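Local coordinates for protein EvdO1 (Micromonospora carbonacea, PDB 4XBZ) that probably acts as a metal-dependent oxygenase of the phytanoyl-CoA dioxygenase family, carrying out an oxidative cyclization in orthosomycin antibiotic biosynthesis, at residues Ala70-Ala75 / Ile183-Ala188. Sequence-based numbering, arbitrary orientation.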
loop_
_atom_site.group_PDB
_atom_site.type_symbol
_atom_site.label_atom_id
_atom_site.label_comp_id
_atom_site.label_asym_id
_atom_site.label_seq_id
_atom_site.Cartn_x
_atom_site.Cartn_y
_atom_site.Cartn_z
ATOM N N ALA A 70 0.781 -26.287 -15.018
ATOM C CA ALA A 70 1.312 -27.094 -16.107
ATOM C C ALA A 70 1.404 -26.273 -17.400
ATOM O O ALA A 70 2.434 -26.303 -18.073
ATOM C CB ALA A 70 0.465 -28.347 -16.316
ATOM N N ASP A 71 0.353 -25.526 -17.740
ATOM C CA ASP A 71 0.402 -24.726 -18.968
ATOM C C ASP A 71 1.587 -23.764 -18.925
ATOM O O ASP A 71 2.262 -23.546 -19.931
ATOM C CB ASP A 71 -0.894 -23.936 -19.188
ATOM C CG ASP A 71 -2.133 -24.820 -19.202
ATOM O OD1 ASP A 71 -2.000 -26.046 -19.354
ATOM O OD2 ASP A 71 -3.254 -24.276 -19.065
ATOM N N VAL A 72 1.852 -23.211 -17.743
ATOM C CA VAL A 72 2.895 -22.209 -17.589
ATOM C C VAL A 72 4.283 -22.865 -17.534
ATOM O O VAL A 72 5.263 -22.338 -18.072
ATOM C CB VAL A 72 2.631 -21.343 -16.338
ATOM C CG1 VAL A 72 3.846 -20.551 -15.978
ATOM C CG2 VAL A 72 1.465 -20.393 -16.609
ATOM N N GLN A 73 4.355 -24.030 -16.902
ATOM C CA GLN A 73 5.588 -24.819 -16.898
ATOM C C GLN A 73 6.038 -25.174 -18.314
ATOM O O GLN A 73 7.230 -25.163 -18.595
ATOM C CB GLN A 73 5.414 -26.106 -16.077
ATOM C CG GLN A 73 5.610 -25.916 -14.591
ATOM C CD GLN A 73 5.021 -27.053 -13.764
ATOM O OE1 GLN A 73 4.077 -27.727 -14.193
ATOM N NE2 GLN A 73 5.575 -27.269 -12.570
ATOM N N GLU A 74 5.084 -25.499 -19.191
ATOM C CA GLU A 74 5.409 -25.948 -20.546
ATOM C C GLU A 74 5.787 -24.765 -21.416
ATOM O O GLU A 74 6.626 -24.887 -22.310
ATOM C CB GLU A 74 4.235 -26.719 -21.165
ATOM C CG GLU A 74 4.348 -26.982 -22.686
ATOM C CD GLU A 74 5.613 -27.754 -23.105
ATOM O OE1 GLU A 74 6.111 -28.612 -22.334
ATOM O OE2 GLU A 74 6.115 -27.498 -24.226
ATOM N N ALA A 75 5.176 -23.614 -21.143
ATOM C CA ALA A 75 5.551 -22.389 -21.839
ATOM C C ALA A 75 6.968 -21.975 -21.429
ATOM O O ALA A 75 7.749 -21.495 -22.249
ATOM C CB ALA A 75 4.545 -21.272 -21.556
ATOM N N ILE A 183 6.576 -15.916 -9.538
ATOM C CA ILE A 183 5.736 -17.102 -9.650
ATOM C C ILE A 183 6.603 -18.331 -9.970
ATOM O O ILE A 183 7.315 -18.377 -10.976
ATOM C CB ILE A 183 4.660 -16.886 -10.701
ATOM C CG1 ILE A 183 3.923 -15.591 -10.369
ATOM C CG2 ILE A 183 3.704 -18.063 -10.751
ATOM C CD1 ILE A 183 2.823 -15.225 -11.335
ATOM N N TYR A 184 6.568 -19.308 -9.072
ATOM C CA TYR A 184 7.509 -20.419 -9.119
ATOM C C TYR A 184 7.015 -21.595 -9.956
ATOM O O TYR A 184 5.942 -22.157 -9.702
ATOM C CB TYR A 184 7.831 -20.875 -7.696
ATOM C CG TYR A 184 8.817 -19.959 -7.030
ATOM C CD1 TYR A 184 8.500 -18.624 -6.790
ATOM C CD2 TYR A 184 10.071 -20.411 -6.656
ATOM C CE1 TYR A 184 9.402 -17.771 -6.197
ATOM C CE2 TYR A 184 10.974 -19.565 -6.050
ATOM C CZ TYR A 184 10.631 -18.238 -5.822
ATOM O OH TYR A 184 11.529 -17.376 -5.236
ATOM N N LEU A 185 7.813 -21.955 -10.958
ATOM C CA LEU A 185 7.493 -23.067 -11.838
ATOM C C LEU A 185 8.138 -24.342 -11.296
ATOM O O LEU A 185 7.662 -25.452 -11.530
ATOM C CB LEU A 185 7.981 -22.805 -13.257
ATOM C CG LEU A 185 7.562 -21.496 -13.920
ATOM C CD1 LEU A 185 7.698 -21.572 -15.441
ATOM C CD2 LEU A 185 6.156 -21.096 -13.511
ATOM N N ASP A 186 9.241 -24.171 -10.583
ATOM C CA ASP A 186 9.928 -25.297 -9.987
ATOM C C ASP A 186 10.021 -25.072 -8.485
ATOM O O ASP A 186 9.990 -23.917 -8.033
ATOM C CB ASP A 186 11.306 -25.471 -10.625
ATOM C CG ASP A 186 11.225 -25.598 -12.123
ATOM O OD1 ASP A 186 10.387 -26.390 -12.617
ATOM O OD2 ASP A 186 11.983 -24.886 -12.808
ATOM N N PRO A 187 10.098 -26.163 -7.703
ATOM C CA PRO A 187 10.198 -25.978 -6.249
ATOM C C PRO A 187 11.498 -25.278 -5.879
ATOM O O PRO A 187 12.477 -25.341 -6.630
ATOM C CB PRO A 187 10.152 -27.407 -5.696
ATOM C CG PRO A 187 10.620 -28.263 -6.801
ATOM C CD PRO A 187 10.237 -27.580 -8.095
ATOM N N ALA A 188 11.458 -24.554 -4.767
ATOM C CA ALA A 188 12.623 -23.913 -4.180
ATOM C C ALA A 188 12.703 -24.371 -2.728
ATOM O O ALA A 188 12.220 -23.674 -1.832
ATOM C CB ALA A 188 12.525 -22.390 -4.265
#
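The CA atoms of the two segments come closest at Gln73 and Leu185, 5.7 Å apart. Here helix 66-86 packs against the larger sheet of the double-stranded beta-helix, just where strand 179-184 gives way to loop. Leu185 is the first residue past that strand, and its CB points toward the helix. The Leu185 and Val72 side chains cross at about a right angle, and the methyl contact is tight: CG1 of Val72 lies 3.4 Å from CD2 of Leu185. Val72 has CG1 anti to its own nitrogen (chi1 166°), which turns this methyl to the leucine. The other methyl of Leu185, CD1, rests 3.7 Å from Val72 O. Ile257 of strand 256-263 touches both Val72 and Leu185, so the pair belongs to the apolar layer between helix and sheet.

Gln73 slides past Leu185 in the opposite direction, its CG 4.1 Å from the leucine CB, and the chain stays extended beyond CG to carry the amide to the loop. With Gln73 replaced by an alanine, the Leu185 carbonyl would probably lose its side-chain donor and a gap would open beside the leucine CB. Arg255 ties the same two segments together, bonding to Gln73 O and forming a salt bridge with Asp186. The hydrogen bond from the amide is nearly straight: Gln73 NE2 donates to Leu185 O at 3.0 Å, with 173° at the hydrogen, and lies in the carbonyl plane.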